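Local coordinates for DUF327 domain-containing protein (Thermotoga maritima MSB8, PDB 2P61) that is of unknown function and folds as a mainly helical chain of the DUF327 family, at residues K77-A82 with E144-I149. Sequence-based numbering, arbitrary orientation.
Sequences KRYKNA and EINGLI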
ATOM      1  N   LYS A  77     -10.310   3.984  -6.224  1.00 71.04           N
ATOM      2  CA  LYS A  77     -10.543   3.636  -4.800  1.00 71.32           C
ATOM      3  C   LYS A  77     -10.299   2.214  -4.315  1.00 71.21           C
ATOM      4  O   LYS A  77      -9.897   2.043  -3.121  1.00 72.09           O
ATOM      5  CB  LYS A  77     -11.927   4.029  -4.422  1.00 73.26           C
ATOM      6  CG  LYS A  77     -12.191   5.515  -4.863  1.00 76.53           C
ATOM      7  CD  LYS A  77     -13.519   6.104  -4.345  1.00 80.30           C
ATOM      8  CE  LYS A  77     -14.004   7.295  -5.307  1.00 80.67           C
ATOM      9  NZ  LYS A  77     -15.414   7.066  -5.833  1.00 80.88           N
ATOM     10  N   ARG A  78     -10.534   1.185  -5.159  1.00 68.85           N
ATOM     11  CA  ARG A  78     -10.060  -0.154  -4.860  1.00 67.94           C
ATOM     12  C   ARG A  78      -8.606   0.131  -4.497  1.00 66.07           C
ATOM     13  O   ARG A  78      -8.058  -0.494  -3.517  1.00 66.70           O
ATOM     14  CB  ARG A  78     -10.144  -1.017  -6.125  1.00 67.83           C
ATOM     15  CG  ARG A  78     -10.339  -2.528  -5.927  1.00 66.81           C
ATOM     16  CD  ARG A  78     -10.112  -3.438  -7.275  1.00 68.95           C
ATOM     17  NE  ARG A  78      -9.391  -4.661  -6.901  1.00 68.38           N
ATOM     18  CZ  ARG A  78      -9.032  -5.654  -7.703  1.00 73.26           C
ATOM     19  NH1 ARG A  78      -9.330  -5.636  -9.006  1.00 80.38           N
ATOM     20  NH2 ARG A  78      -8.318  -6.676  -7.204  1.00 73.26           N
ATOM     21  N   TYR A  79      -7.992   1.107  -5.243  1.00 63.03           N
ATOM     22  CA  TYR A  79      -6.530   1.406  -5.081  1.00 62.20           C
ATOM     23  C   TYR A  79      -6.111   2.040  -3.721  1.00 61.36           C
ATOM     24  O   TYR A  79      -5.235   1.521  -2.982  1.00 60.03           O
ATOM     25  CB  TYR A  79      -5.935   2.243  -6.268  1.00 59.85           C
ATOM     26  CG  TYR A  79      -4.365   2.214  -6.335  1.00 59.78           C
ATOM     27  CD1 TYR A  79      -3.668   0.998  -6.277  1.00 58.89           C
ATOM     28  CD2 TYR A  79      -3.596   3.389  -6.403  1.00 54.72           C
ATOM     29  CE1 TYR A  79      -2.254   0.945  -6.271  1.00 56.49           C
ATOM     30  CE2 TYR A  79      -2.202   3.364  -6.438  1.00 54.91           C
ATOM     31  CZ  TYR A  79      -1.533   2.127  -6.397  1.00 57.82           C
ATOM     32  OH  TYR A  79      -0.132   2.030  -6.457  1.00 60.52           O
ATOM     33  N   LYS A  80      -6.679   3.240  -3.502  1.00 61.50           N
ATOM     34  CA  LYS A  80      -6.599   4.036  -2.289  1.00 61.04           C
ATOM     35  C   LYS A  80      -6.999   3.209  -1.105  1.00 61.60           C
ATOM     36  O   LYS A  80      -6.282   3.202  -0.132  1.00 63.34           O
ATOM     37  CB  LYS A  80      -7.547   5.205  -2.438  1.00 60.51           C
ATOM     38  CG  LYS A  80      -7.177   6.167  -3.579  1.00 62.46           C
ATOM     39  CD  LYS A  80      -7.205   7.595  -3.123  1.00 62.45           C
ATOM     40  CE  LYS A  80      -7.467   8.569  -4.236  1.00 65.28           C
ATOM     41  NZ  LYS A  80      -6.835   9.914  -3.827  1.00 73.92           N
ATOM     42  N   ASN A  81      -8.138   2.491  -1.180  1.00 61.87           N
ATOM     43  CA  ASN A  81      -8.545   1.589  -0.080  1.00 62.91           C
ATOM     44  C   ASN A  81      -7.497   0.522   0.250  1.00 63.72           C
ATOM     45  O   ASN A  81      -7.101   0.347   1.392  1.00 65.80           O
ATOM     46  CB  ASN A  81      -9.898   0.898  -0.322  1.00 61.08           C
ATOM     47  CG  ASN A  81     -11.084   1.885  -0.302  1.00 65.01           C
ATOM     48  OD1 ASN A  81     -11.042   3.027   0.244  1.00 63.92           O
ATOM     49  ND2 ASN A  81     -12.166   1.440  -0.907  1.00 66.99           N
ATOM     50  N   ALA A  82      -7.059  -0.200  -0.768  1.00 64.48           N
ATOM     51  CA  ALA A  82      -6.087  -1.245  -0.644  1.00 62.50           C
ATOM     52  C   ALA A  82      -4.853  -0.695  -0.030  1.00 63.35           C
ATOM     53  O   ALA A  82      -4.291  -1.308   0.859  1.00 64.28           O
ATOM     54  CB  ALA A  82      -5.796  -1.772  -2.000  1.00 62.54           C
ATOM     55  N   GLU A 144       5.856   3.274  -9.265  1.00 61.52           N
ATOM     56  CA  GLU A 144       6.513   4.030  -8.250  1.00 63.13           C
ATOM     57  C   GLU A 144       5.811   3.918  -6.897  1.00 63.28           C
ATOM     58  O   GLU A 144       6.498   3.673  -5.924  1.00 65.87           O
ATOM     59  CB  GLU A 144       6.750   5.479  -8.720  1.00 62.33           C
ATOM     60  CG  GLU A 144       6.748   6.545  -7.631  1.00 66.45           C
ATOM     61  CD  GLU A 144       7.217   7.963  -8.147  1.00 68.44           C
ATOM     62  OE1 GLU A 144       6.411   8.716  -8.834  1.00 68.41           O
ATOM     63  OE2 GLU A 144       8.389   8.310  -7.795  1.00 72.50           O
ATOM     64  N   ILE A 145       4.480   4.059  -6.799  1.00 61.81           N
ATOM     65  CA  ILE A 145       3.793   3.885  -5.519  1.00 59.83           C
ATOM     66  C   ILE A 145       3.879   2.420  -4.982  1.00 61.01           C
ATOM     67  O   ILE A 145       4.210   2.179  -3.752  1.00 61.29           O
ATOM     68  CB  ILE A 145       2.312   4.389  -5.563  1.00 60.37           C
ATOM     69  CG1 ILE A 145       2.196   5.906  -5.680  1.00 52.89           C
ATOM     70  CG2 ILE A 145       1.475   3.891  -4.355  1.00 61.43           C
ATOM     71  CD1 ILE A 145       0.938   6.192  -6.460  1.00 51.83           C
ATOM     72  N   ASN A 146       3.630   1.429  -5.864  1.00 60.51           N
ATOM     73  CA  ASN A 146       4.004   0.046  -5.502  1.00 59.48           C
ATOM     74  C   ASN A 146       5.457  -0.045  -4.987  1.00 60.27           C
ATOM     75  O   ASN A 146       5.749  -0.760  -4.047  1.00 61.57           O
ATOM     76  CB  ASN A 146       3.829  -0.825  -6.677  1.00 58.33           C
ATOM     77  CG  ASN A 146       2.386  -0.850  -7.153  1.00 59.06           C
ATOM     78  OD1 ASN A 146       1.525  -0.050  -6.650  1.00 58.78           O
ATOM     79  ND2 ASN A 146       2.091  -1.720  -8.153  1.00 57.44           N
ATOM     80  N   GLY A 147       6.387   0.691  -5.607  1.00 61.22           N
ATOM     81  CA  GLY A 147       7.786   0.472  -5.309  1.00 59.93           C
ATOM     82  C   GLY A 147       7.842   0.733  -3.854  1.00 59.34           C
ATOM     83  O   GLY A 147       8.375  -0.054  -3.133  1.00 60.72           O
ATOM     84  N   LEU A 148       7.185   1.803  -3.432  1.00 58.97           N
ATOM     85  CA  LEU A 148       7.265   2.297  -2.050  1.00 60.80           C
ATOM     86  C   LEU A 148       6.506   1.434  -1.052  1.00 61.83           C
ATOM     87  O   LEU A 148       6.836   1.391   0.135  1.00 62.32           O
ATOM     88  CB  LEU A 148       6.712   3.725  -1.926  1.00 60.55           C
ATOM     89  CG  LEU A 148       7.374   4.842  -2.757  1.00 56.71           C
ATOM     90  CD1 LEU A 148       6.491   6.089  -2.617  1.00 53.79           C
ATOM     91  CD2 LEU A 148       8.722   5.069  -2.252  1.00 45.92           C
ATOM     92  N   ILE A 149       5.484   0.753  -1.539  1.00 62.67           N
ATOM     93  CA  ILE A 149       4.752  -0.064  -0.655  1.00 62.96           C
ATOM     94  C   ILE A 149       5.552  -1.273  -0.378  1.00 65.00           C
ATOM     95  O   ILE A 149       5.605  -1.667   0.764  1.00 68.47           O
ATOM     96  CB  ILE A 149       3.315  -0.315  -1.140  1.00 63.89           C
ATOM     97  CG1 ILE A 149       2.492   0.922  -0.757  1.00 61.27           C
ATOM     98  CG2 ILE A 149       2.744  -1.685  -0.591  1.00 58.80           C
ATOM     99  CD1 ILE A 149       1.461   1.170  -1.785  1.00 69.18           C
TER
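Y79 reaches from helix 73-95 to helix 138-153 and gives its phenol hydrogen to the side chain of N146. Y79 OH lies 2.7 Å from N146 OD1. The bond comes in close to the line of the amide C=O, at 159° at the oxygen, with the hydroxyl somewhat out of the carbonyl plane. Seen from the tyrosine, OD1 sits at the edge of the ring, in its plane. Ring and amide planes are nevertheless turned 50° apart.

CG of Y79 stands anti to the backbone N (chi1 -163°), which carries the ring across to helix 138-153. That length is needed, because the nearest CA atoms, Y79 and I145, are 10.6 Å apart. I145 meets the same end of the tyrosine with its CG2 branch. This methyl lies 4.0 Å from Y79 CZ and approaches obliquely. The hydroxyl is thus gripped by a polar partner and packed against an apolar one.

All three residues are buried. Y79 also touches S63 and L67 of helix 37-69 and L121 of helix 105-129, while I145 rests on L124 and I83. A buried tyrosine-asparagine bond between helices, partly lined by leucine and isoleucine side chains, here joins the second and last helices within the core of an all-alpha helical bundle.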